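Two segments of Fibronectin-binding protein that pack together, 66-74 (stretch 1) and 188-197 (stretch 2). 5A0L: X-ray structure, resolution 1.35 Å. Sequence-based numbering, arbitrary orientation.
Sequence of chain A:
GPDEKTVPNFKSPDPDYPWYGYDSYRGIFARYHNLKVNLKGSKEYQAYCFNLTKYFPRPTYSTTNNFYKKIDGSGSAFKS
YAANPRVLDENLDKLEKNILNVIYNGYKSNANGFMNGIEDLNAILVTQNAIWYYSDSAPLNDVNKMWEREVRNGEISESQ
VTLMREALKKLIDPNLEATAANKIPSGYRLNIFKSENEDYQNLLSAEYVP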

# COMPACT_ATOMS: atom_id res chain seq x y z
N ASN A 66 -7.23 14.30 -7.02
CA ASN A 66 -7.87 13.41 -6.08
C ASN A 66 -7.69 13.93 -4.66
O ASN A 66 -6.56 14.09 -4.19
CB ASN A 66 -7.31 12.01 -6.24
CG ASN A 66 -7.47 11.46 -7.60
OD1 ASN A 66 -6.55 11.38 -8.41
ND2 ASN A 66 -8.70 11.07 -7.90
N PHE A 67 -8.82 14.13 -3.96
CA PHE A 67 -8.82 14.57 -2.60
C PHE A 67 -9.42 13.49 -1.67
O PHE A 67 -10.23 12.67 -2.12
CB PHE A 67 -9.54 15.92 -2.46
CG PHE A 67 -8.80 17.03 -3.15
CD1 PHE A 67 -7.64 17.56 -2.60
CD2 PHE A 67 -9.20 17.48 -4.39
CE1 PHE A 67 -6.92 18.57 -3.28
CE2 PHE A 67 -8.50 18.48 -5.06
CZ PHE A 67 -7.36 19.01 -4.49
N TYR A 68 -9.02 13.57 -0.40
CA TYR A 68 -9.25 12.52 0.55
C TYR A 68 -9.50 13.06 1.95
O TYR A 68 -8.94 14.08 2.37
CB TYR A 68 -7.97 11.65 0.59
CG TYR A 68 -7.76 10.81 -0.62
CD1 TYR A 68 -8.28 9.52 -0.67
CD2 TYR A 68 -7.02 11.27 -1.73
CE1 TYR A 68 -8.17 8.73 -1.75
CE2 TYR A 68 -6.92 10.47 -2.86
CZ TYR A 68 -7.50 9.18 -2.86
OH TYR A 68 -7.35 8.33 -3.95
N LYS A 69 -10.30 12.27 2.69
CA LYS A 69 -10.50 12.46 4.12
C LYS A 69 -9.67 11.43 4.90
O LYS A 69 -9.73 10.24 4.56
CB LYS A 69 -12.01 12.28 4.44
CG LYS A 69 -12.35 12.28 5.92
CD LYS A 69 -13.84 12.02 6.12
CE LYS A 69 -14.66 13.23 6.09
NZ LYS A 69 -15.93 12.79 6.73
N LYS A 70 -8.94 11.91 5.91
CA LYS A 70 -8.07 11.01 6.69
C LYS A 70 -8.83 10.43 7.89
O LYS A 70 -9.41 11.18 8.67
CB LYS A 70 -6.85 11.78 7.15
CG LYS A 70 -5.81 10.91 7.85
CD LYS A 70 -4.54 11.64 8.19
CE LYS A 70 -4.66 12.61 9.32
NZ LYS A 70 -4.64 11.92 10.63
N ILE A 71 -8.75 9.10 8.02
CA ILE A 71 -9.45 8.30 9.07
C ILE A 71 -8.40 7.45 9.77
O ILE A 71 -7.45 6.98 9.15
CB ILE A 71 -10.53 7.38 8.39
CG1 ILE A 71 -11.55 8.31 7.68
CG2 ILE A 71 -11.29 6.46 9.35
CD1 ILE A 71 -12.54 7.60 6.82
N ASP A 72 -8.57 7.25 11.08
CA ASP A 72 -7.63 6.35 11.77
C ASP A 72 -7.88 4.90 11.33
O ASP A 72 -9.03 4.45 11.21
CB ASP A 72 -7.74 6.49 13.29
CG ASP A 72 -6.83 7.64 13.88
OD1 ASP A 72 -6.14 8.42 13.16
OD2 ASP A 72 -6.80 7.74 15.10
N GLY A 73 -6.81 4.18 11.05
CA GLY A 73 -6.93 2.78 10.75
C GLY A 73 -7.34 1.98 11.98
O GLY A 73 -6.95 2.31 13.09
N SER A 74 -8.13 0.94 11.72
CA SER A 74 -8.58 -0.02 12.74
C SER A 74 -9.12 -1.22 12.00
O SER A 74 -9.39 -1.13 10.80
CB SER A 74 -9.72 0.56 13.59
OG SER A 74 -10.89 0.81 12.79
N TYR A 188 1.54 1.68 17.52
CA TYR A 188 1.63 1.69 16.05
C TYR A 188 0.24 1.91 15.46
O TYR A 188 -0.70 1.19 15.79
CB TYR A 188 2.21 0.38 15.52
CG TYR A 188 2.60 0.36 14.06
CD1 TYR A 188 3.60 1.18 13.58
CD2 TYR A 188 2.02 -0.54 13.18
CE1 TYR A 188 3.98 1.15 12.25
CE2 TYR A 188 2.38 -0.58 11.85
CZ TYR A 188 3.38 0.25 11.38
OH TYR A 188 3.74 0.15 10.06
N ARG A 189 0.15 2.83 14.50
CA ARG A 189 -1.14 3.19 13.91
C ARG A 189 -0.91 3.59 12.45
O ARG A 189 0.07 4.27 12.13
CB ARG A 189 -1.77 4.36 14.66
CG ARG A 189 -3.20 4.68 14.24
CD ARG A 189 -3.82 5.84 15.03
NE ARG A 189 -3.69 5.65 16.46
CZ ARG A 189 -3.86 6.61 17.37
NH1 ARG A 189 -4.20 7.83 17.00
NH2 ARG A 189 -3.65 6.33 18.64
N LEU A 190 -1.87 3.21 11.60
CA LEU A 190 -1.91 3.64 10.22
C LEU A 190 -3.21 4.41 9.99
O LEU A 190 -4.04 4.58 10.88
CB LEU A 190 -1.78 2.48 9.24
CG LEU A 190 -0.53 1.63 9.44
CD1 LEU A 190 -0.60 0.44 8.48
CD2 LEU A 190 0.76 2.41 9.21
N ASN A 191 -3.38 4.89 8.75
CA ASN A 191 -4.52 5.72 8.37
C ASN A 191 -5.09 5.24 7.06
O ASN A 191 -4.36 4.81 6.16
CB ASN A 191 -4.09 7.19 8.28
CG ASN A 191 -3.60 7.72 9.60
OD1 ASN A 191 -2.42 7.51 9.98
ND2 ASN A 191 -4.50 8.33 10.33
N ILE A 192 -6.43 5.37 6.98
CA ILE A 192 -7.15 5.19 5.73
C ILE A 192 -7.49 6.59 5.20
O ILE A 192 -7.85 7.47 5.95
CB ILE A 192 -8.45 4.36 5.93
CG1 ILE A 192 -8.08 2.89 6.22
CG2 ILE A 192 -9.42 4.50 4.75
CD1 ILE A 192 -7.62 2.12 5.00
N PHE A 193 -7.33 6.72 3.89
CA PHE A 193 -7.72 7.94 3.17
C PHE A 193 -8.93 7.59 2.31
O PHE A 193 -8.84 6.80 1.38
CB PHE A 193 -6.53 8.46 2.37
CG PHE A 193 -5.46 9.05 3.27
CD1 PHE A 193 -4.53 8.21 3.87
CD2 PHE A 193 -5.44 10.39 3.60
CE1 PHE A 193 -3.60 8.73 4.74
CE2 PHE A 193 -4.49 10.91 4.45
CZ PHE A 193 -3.58 10.06 5.05
N LYS A 194 -10.06 8.22 2.67
CA LYS A 194 -11.35 7.98 2.02
C LYS A 194 -11.48 8.95 0.83
O LYS A 194 -11.43 10.19 1.02
CB LYS A 194 -12.48 8.23 3.00
CG LYS A 194 -13.86 8.08 2.40
CD LYS A 194 -14.98 8.48 3.33
CE LYS A 194 -16.41 8.31 2.69
NZ LYS A 194 -17.33 9.07 3.53
N SER A 195 -11.56 8.40 -0.37
CA SER A 195 -11.62 9.20 -1.58
C SER A 195 -12.89 10.03 -1.68
O SER A 195 -14.00 9.52 -1.51
CB SER A 195 -11.54 8.31 -2.79
OG SER A 195 -11.44 9.09 -3.97
N GLU A 196 -12.74 11.31 -2.04
CA GLU A 196 -13.87 12.20 -2.30
C GLU A 196 -14.61 11.76 -3.55
O GLU A 196 -15.83 11.98 -3.66
CB GLU A 196 -13.35 13.64 -2.44
CG GLU A 196 -14.33 14.74 -2.86
CD GLU A 196 -14.71 14.80 -4.36
OE1 GLU A 196 -13.96 14.40 -5.30
OE2 GLU A 196 -15.78 15.39 -4.57
N ASN A 197 -13.92 11.16 -4.51
CA ASN A 197 -14.49 10.63 -5.75
C ASN A 197 -14.44 9.09 -5.65
O ASN A 197 -13.39 8.48 -5.69
CB ASN A 197 -13.76 11.11 -6.97
CG ASN A 197 -14.36 10.56 -8.27
OD1 ASN A 197 -14.87 9.46 -8.32
ND2 ASN A 197 -14.21 11.29 -9.34
O HOH W 1 -10.54 11.23 -5.49
O HOH W 2 -11.24 14.05 -5.72
O HOH W 3 -4.07 1.57 12.66

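Where the strand of stretch 1 gives way to loop, Gly-73 sits so close to its partner that a side chain would have no room: an ideal CB would lie 2.9 Å from Leu-190 O, a clash. The missing side chain lets the backbone close in, and Gly-73 N donates a hydrogen bond to Leu-190 O at 2.8 Å, continuing the ladder beyond the last strand pair.

That ladder illustrates how antiparallel strands alternate between two kinds of pair. In the hydrogen-bonded pairs the backbones exchange two bonds. Lys-69 N reaches Lys-194 O at 2.9 Å while Lys-194 N returns to Lys-69 O at 2.8 Å; Ile-71 N to Ile-192 O (2.8 Å) and Ile-192 N to Ile-71 O (2.9 Å) repeat the pattern, though less linearly, with angles near 150° rather than 167°. The intervening pairs bring CA hydrogens to the same carbonyls, as in the contact of Tyr-68 CA with Lys-194 O at 3.2 Å. At the other end, Glu-196 N donates to Phe-67 O at 2.9 Å, and water 2 joins the same two residues by accepting from Phe-67 N and donating to Glu-196 OE1.

Alternation also sorts the side chains. Tyr-68, Lys-70, Phe-193 and Ser-195 share one face, where Tyr-68 CD1 packs 3.7 Å from Phe-193 CB and the aliphatic Lys-70 CD lies 3.6 Å from Phe-193 CZ. The opposite face carries Lys-69, Ile-71, Ile-192 and Lys-194; there Ile-71 CD1 approaches Lys-194 CB to 3.9 Å.

At Asp-72 and Asn-191 the paired side chains diverge. Although the CA-to-CB bond of Asp-72 points away, its carboxylate comes nearer to stretch 2, and Asp-72 OD2 forms a salt bridge with Arg-189 NH1 at 3.2 Å, adding a charged contact beside the backbone ladder.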